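Local coordinates for protein glyoxylate reductase (Paecilomyces sp. J18, PDB 3WNV) that probably reduces glyoxylate to glycolate using a nicotinamide cofactor, as a member of the D-isomer specific 2-hydroxyacid dehydrogenase family, at residues 31-36 against 62-66; 52-58 against 79-85. One frame throughout, in Å; residues are numbered along the deposited sequence.

Interaction 1 (31-36 against 62-66); sequences FPEGGR and KHTGP
Arg36 reaches along the C-terminal end of the short helix 61-64 and closes on the carbonyls of Thr64 and Pro66. The setting is a surface corner of the flavodoxin-like, five-stranded parallel domain: residues 31-36 run from the end of strand 27-31 through a loop to the first turn of helix 36-45. With CG anti to the backbone N (chi1 177°) and the chain extended as far as NE, Arg36 runs alongside the peptide of Thr64. CB starts 3.2 Å from Thr64 O, and CG and CD pass the same oxygen before the guanidinium is delivered beyond it. NH1 then gives two hydrogen bonds, a straighter one to Pro66 O at 2.9 Å, which lies in the guanidinium plane, and a more bent one to Thr64 O at 3.0 Å, tilted out of that plane. NH2 forms salt bridges with Asp68 and Glu70, so both terminal nitrogens are held and the group can hardly turn. Gly65, at positive phi, turns the chain out of the helix; a side chain on it would run into Arg36 NH1.

At the other end His63 sets its ring against the loop, between Pro32 O and its own neighbour Lys62. Pro32 O sits over the centre of one ring face, 3.3 Å above the plane, while Lys62 CG lies over the opposite face. A water in the ring plane links His63 ND1 to the backbone N of Gly34. Phe31, whose ring also meets Phe39 edge-to-face, brings CE2 to 3.9 Å from Thr64 CG2, and His63 O lies at the edge of that ring, 3.6 Å from CE2.

Interaction 2 (52-58 against 79-85); sequences IAIYRSN and VKYICHN
Strands 52-57 and 81-85 run side by side in the parallel sheet of the flavodoxin-like domain, with Ile54 level with Ile82 and Arg56 with His84. Backbone hydrogen bonds do most of the joining. Ile54 N donates to Tyr81 O, and Ile54 O receives Cys83 N at 2.8 Å; Arg56 repeats the pattern between Cys83 O and Asn85 N. At the start Ile52 O accepts Lys80 N and, weakly, Tyr81 N, and at the far end Asn58 N binds Asn85 O.

Apolar contacts divide between the two faces. Ala53 CB meets Tyr81 CB at 3.9 Å on one; on the other Ile54 CD1 touches Val79 CG1, and Arg56 CD lies 3.8 Å from Ile82 CG2.

Polar side chains gather at the C-terminal ends. Tyr55 and Asn85 lie alongside each other, and Asn85 ND2 gives a hydrogen bond to Tyr55 OH at 3.2 Å, the ring and amide planes 81° apart. His84, its CG anti to the backbone N (chi1 173°), swings its ring toward the neighbouring strand: Arg56 NH1 comes within 2.9 Å of His84 ND1, and Asn58 OD1 stands at the ring edge, 3.1 Å from CE1. NE2 bonds to Gly88 O, while Asn91 binds both Arg56 NH1 and Asn58 OD1. A leucine in place of His84 would probably cost Gly88 O one of its two donors, leaving Asn58 ND2, and give the Arg56 guanidinium more freedom to shift.

Tied together through Asn91 and Gly88, the polar ends are probably held in a fixed arrangement; a sulfate near Asn58, probably from the crystallisation liquor, may mark a pocket there.

Overall arrangement
Interaction 2 belongs to the buried sheet of the domain, whereas interaction 1 is a surface contact at its margin; their centres lie about 14 Å apart, on the same side of the chain's centre. They interleave along the sequence: strand 51-57 of interaction 2 leads almost directly into helix 61-64 of interaction 1. Neither touches the other beyond this junction. In the sheet, regular backbone pairing carries the contact and side chains pack on both faces. In 31-36 against 62-66, no strand pairing exists; there, an arginine, a histidine packed against a loop, a bridging water and the Phe31 ring make the contact, with two acidic partners anchoring the arginine's end.

Interaction 1 (31-36 against 62-66)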
# COMPACT_ATOMS: atom_id res chain seq x y z
N PHE A 31 19.49 -4.35 -13.20
CA PHE A 31 18.76 -5.56 -13.62
C PHE A 31 17.35 -5.13 -14.01
O PHE A 31 16.42 -5.19 -13.18
CB PHE A 31 18.71 -6.58 -12.48
CG PHE A 31 18.05 -7.89 -12.85
CD1 PHE A 31 18.76 -8.85 -13.55
CD2 PHE A 31 16.74 -8.16 -12.47
CE1 PHE A 31 18.18 -10.06 -13.90
CE2 PHE A 31 16.15 -9.36 -12.81
CZ PHE A 31 16.88 -10.32 -13.53
N PRO A 32 17.17 -4.67 -15.27
CA PRO A 32 15.89 -4.06 -15.65
C PRO A 32 14.76 -5.09 -15.82
O PRO A 32 13.59 -4.75 -15.60
CB PRO A 32 16.20 -3.40 -16.99
CG PRO A 32 17.39 -4.10 -17.50
CD PRO A 32 18.20 -4.49 -16.30
N GLU A 33 15.13 -6.31 -16.20
CA GLU A 33 14.17 -7.40 -16.37
C GLU A 33 14.95 -8.71 -16.47
O GLU A 33 16.16 -8.70 -16.65
CB GLU A 33 13.38 -7.18 -17.65
CG GLU A 33 14.28 -7.09 -18.86
CD GLU A 33 13.51 -6.78 -20.10
OE1 GLU A 33 12.27 -6.65 -20.00
OE2 GLU A 33 14.13 -6.67 -21.18
N GLY A 34 14.24 -9.83 -16.38
CA GLY A 34 14.85 -11.10 -16.72
C GLY A 34 14.26 -12.33 -16.03
O GLY A 34 14.49 -13.45 -16.47
N GLY A 35 13.54 -12.12 -14.93
CA GLY A 35 12.99 -13.23 -14.17
C GLY A 35 13.88 -13.69 -13.01
O GLY A 35 15.11 -13.56 -13.07
N ARG A 36 13.23 -14.26 -11.98
CA ARG A 36 13.87 -14.74 -10.76
C ARG A 36 15.02 -15.68 -11.02
O ARG A 36 16.08 -15.54 -10.40
CB ARG A 36 12.85 -15.43 -9.84
CG ARG A 36 13.40 -16.04 -8.56
CD ARG A 36 12.23 -16.45 -7.66
NE ARG A 36 12.57 -16.78 -6.27
CZ ARG A 36 12.52 -15.92 -5.25
NH1 ARG A 36 12.17 -14.63 -5.44
NH2 ARG A 36 12.83 -16.34 -4.03
N LYS A 62 7.89 -8.18 -10.12
CA LYS A 62 7.61 -9.00 -11.30
C LYS A 62 8.89 -9.45 -11.97
O LYS A 62 8.87 -10.39 -12.74
CB LYS A 62 6.71 -8.25 -12.30
CG LYS A 62 7.38 -7.09 -13.01
CD LYS A 62 6.32 -6.23 -13.72
CE LYS A 62 6.97 -5.27 -14.68
NZ LYS A 62 6.14 -5.10 -15.91
N HIS A 63 10.02 -8.80 -11.70
CA HIS A 63 11.24 -9.22 -12.37
C HIS A 63 12.06 -10.20 -11.54
O HIS A 63 12.92 -10.89 -12.08
CB HIS A 63 12.13 -8.02 -12.74
CG HIS A 63 11.42 -6.97 -13.55
ND1 HIS A 63 11.02 -7.17 -14.86
CD2 HIS A 63 11.09 -5.69 -13.25
CE1 HIS A 63 10.44 -6.08 -15.31
NE2 HIS A 63 10.47 -5.16 -14.36
N THR A 64 11.82 -10.26 -10.23
CA THR A 64 12.67 -11.11 -9.41
C THR A 64 11.88 -12.05 -8.51
O THR A 64 12.47 -12.94 -7.89
CB THR A 64 13.57 -10.27 -8.49
OG1 THR A 64 12.73 -9.52 -7.63
CG2 THR A 64 14.46 -9.30 -9.32
N GLY A 65 10.57 -11.83 -8.40
CA GLY A 65 9.82 -12.45 -7.32
C GLY A 65 10.16 -11.71 -6.04
O GLY A 65 10.98 -10.78 -6.04
N PRO A 66 9.54 -12.10 -4.92
CA PRO A 66 9.78 -11.36 -3.68
C PRO A 66 11.21 -11.53 -3.19
O PRO A 66 11.89 -12.54 -3.44
CB PRO A 66 8.80 -12.02 -2.68
CG PRO A 66 8.46 -13.34 -3.31
CD PRO A 66 8.50 -13.13 -4.78
O HOH W 1 11.21 -9.82 -16.16

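Interaction 2 (52-58 against 79-85)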
# COMPACT_ATOMS: atom_id res chain seq x y z
N ILE A 52 26.93 -3.03 -2.77
CA ILE A 52 26.69 -2.71 -1.36
C ILE A 52 25.24 -2.33 -1.12
O ILE A 52 24.71 -2.50 -0.01
CB ILE A 52 27.62 -1.57 -0.85
CG1 ILE A 52 27.43 -1.28 0.65
CG2 ILE A 52 27.40 -0.29 -1.61
CD1 ILE A 52 28.44 -0.25 1.18
N ALA A 53 24.57 -1.83 -2.15
CA ALA A 53 23.19 -1.37 -1.97
C ALA A 53 22.34 -1.67 -3.19
O ALA A 53 22.82 -1.60 -4.31
CB ALA A 53 23.16 0.10 -1.69
N ILE A 54 21.05 -1.89 -2.96
CA ILE A 54 20.15 -2.29 -4.04
C ILE A 54 18.96 -1.37 -3.99
O ILE A 54 18.37 -1.16 -2.92
CB ILE A 54 19.64 -3.72 -3.82
CG1 ILE A 54 20.73 -4.75 -4.15
CG2 ILE A 54 18.38 -3.99 -4.69
CD1 ILE A 54 20.30 -6.20 -3.74
N TYR A 55 18.57 -0.82 -5.14
CA TYR A 55 17.31 -0.09 -5.25
C TYR A 55 16.30 -1.07 -5.80
O TYR A 55 16.56 -1.69 -6.83
CB TYR A 55 17.48 1.05 -6.29
CG TYR A 55 16.20 1.85 -6.56
CD1 TYR A 55 15.09 1.28 -7.21
CD2 TYR A 55 16.13 3.20 -6.24
CE1 TYR A 55 13.91 2.03 -7.48
CE2 TYR A 55 14.98 3.96 -6.49
CZ TYR A 55 13.87 3.36 -7.10
OH TYR A 55 12.76 4.12 -7.37
N ARG A 56 15.12 -1.19 -5.16
CA ARG A 56 14.07 -2.00 -5.76
C ARG A 56 12.75 -1.34 -5.49
O ARG A 56 12.65 -0.39 -4.70
CB ARG A 56 14.09 -3.44 -5.20
CG ARG A 56 13.62 -3.54 -3.75
CD ARG A 56 13.57 -5.01 -3.31
NE ARG A 56 12.56 -5.79 -4.07
CZ ARG A 56 11.27 -5.91 -3.73
NH1 ARG A 56 10.78 -5.26 -2.67
NH2 ARG A 56 10.45 -6.68 -4.44
N SER A 57 11.69 -1.87 -6.11
CA SER A 57 10.35 -1.32 -5.89
C SER A 57 9.26 -2.40 -5.78
O SER A 57 9.51 -3.57 -6.13
CB SER A 57 9.98 -0.39 -7.02
OG SER A 57 9.97 -1.10 -8.26
N ASN A 58 8.06 -2.02 -5.37
CA ASN A 58 6.95 -2.98 -5.39
C ASN A 58 6.71 -3.49 -6.80
O ASN A 58 6.55 -4.69 -7.02
CB ASN A 58 5.69 -2.38 -4.78
CG ASN A 58 5.69 -2.42 -3.25
OD1 ASN A 58 6.19 -3.38 -2.63
ND2 ASN A 58 5.13 -1.39 -2.64
N VAL A 79 26.16 -7.12 0.12
CA VAL A 79 24.94 -6.28 0.21
C VAL A 79 24.67 -5.85 1.65
O VAL A 79 24.59 -6.68 2.56
CB VAL A 79 23.73 -7.01 -0.30
CG1 VAL A 79 22.45 -6.12 -0.15
CG2 VAL A 79 23.94 -7.44 -1.75
N LYS A 80 24.60 -4.54 1.86
CA LYS A 80 24.36 -4.01 3.20
C LYS A 80 23.06 -3.25 3.33
O LYS A 80 22.61 -3.02 4.43
CB LYS A 80 25.55 -3.20 3.71
CG LYS A 80 26.81 -4.05 3.77
CD LYS A 80 27.72 -3.71 4.95
CE LYS A 80 28.10 -2.23 4.99
NZ LYS A 80 29.38 -1.99 5.73
N TYR A 81 22.47 -2.87 2.19
CA TYR A 81 21.29 -2.01 2.15
C TYR A 81 20.36 -2.45 1.03
O TYR A 81 20.80 -2.79 -0.07
CB TYR A 81 21.66 -0.55 1.89
CG TYR A 81 22.58 -0.01 2.93
CD1 TYR A 81 22.09 0.46 4.15
CD2 TYR A 81 23.95 0.00 2.72
CE1 TYR A 81 22.97 0.92 5.13
CE2 TYR A 81 24.82 0.48 3.69
CZ TYR A 81 24.31 0.94 4.89
OH TYR A 81 25.18 1.40 5.85
N ILE A 82 19.06 -2.40 1.30
CA ILE A 82 18.08 -2.51 0.25
C ILE A 82 17.16 -1.36 0.45
O ILE A 82 16.54 -1.21 1.51
CB ILE A 82 17.25 -3.80 0.35
CG1 ILE A 82 18.14 -5.00 0.10
CG2 ILE A 82 16.09 -3.80 -0.70
CD1 ILE A 82 17.41 -6.30 0.51
N CYS A 83 17.09 -0.51 -0.56
CA CYS A 83 16.28 0.69 -0.50
C CYS A 83 15.09 0.48 -1.39
O CYS A 83 15.20 0.39 -2.61
CB CYS A 83 17.13 1.91 -0.90
SG CYS A 83 18.56 2.14 0.25
N HIS A 84 13.92 0.37 -0.76
CA HIS A 84 12.69 -0.06 -1.38
C HIS A 84 11.73 1.10 -1.66
O HIS A 84 11.48 1.95 -0.80
CB HIS A 84 12.01 -1.09 -0.43
CG HIS A 84 10.63 -1.52 -0.87
ND1 HIS A 84 10.42 -2.46 -1.86
CD2 HIS A 84 9.41 -1.11 -0.46
CE1 HIS A 84 9.11 -2.65 -2.00
NE2 HIS A 84 8.48 -1.83 -1.18
N ASN A 85 11.19 1.12 -2.87
CA ASN A 85 10.22 2.11 -3.29
C ASN A 85 8.84 1.57 -2.96
O ASN A 85 8.32 0.65 -3.61
CB ASN A 85 10.37 2.42 -4.77
CG ASN A 85 9.43 3.51 -5.21
OD1 ASN A 85 8.41 3.75 -4.58
ND2 ASN A 85 9.77 4.19 -6.29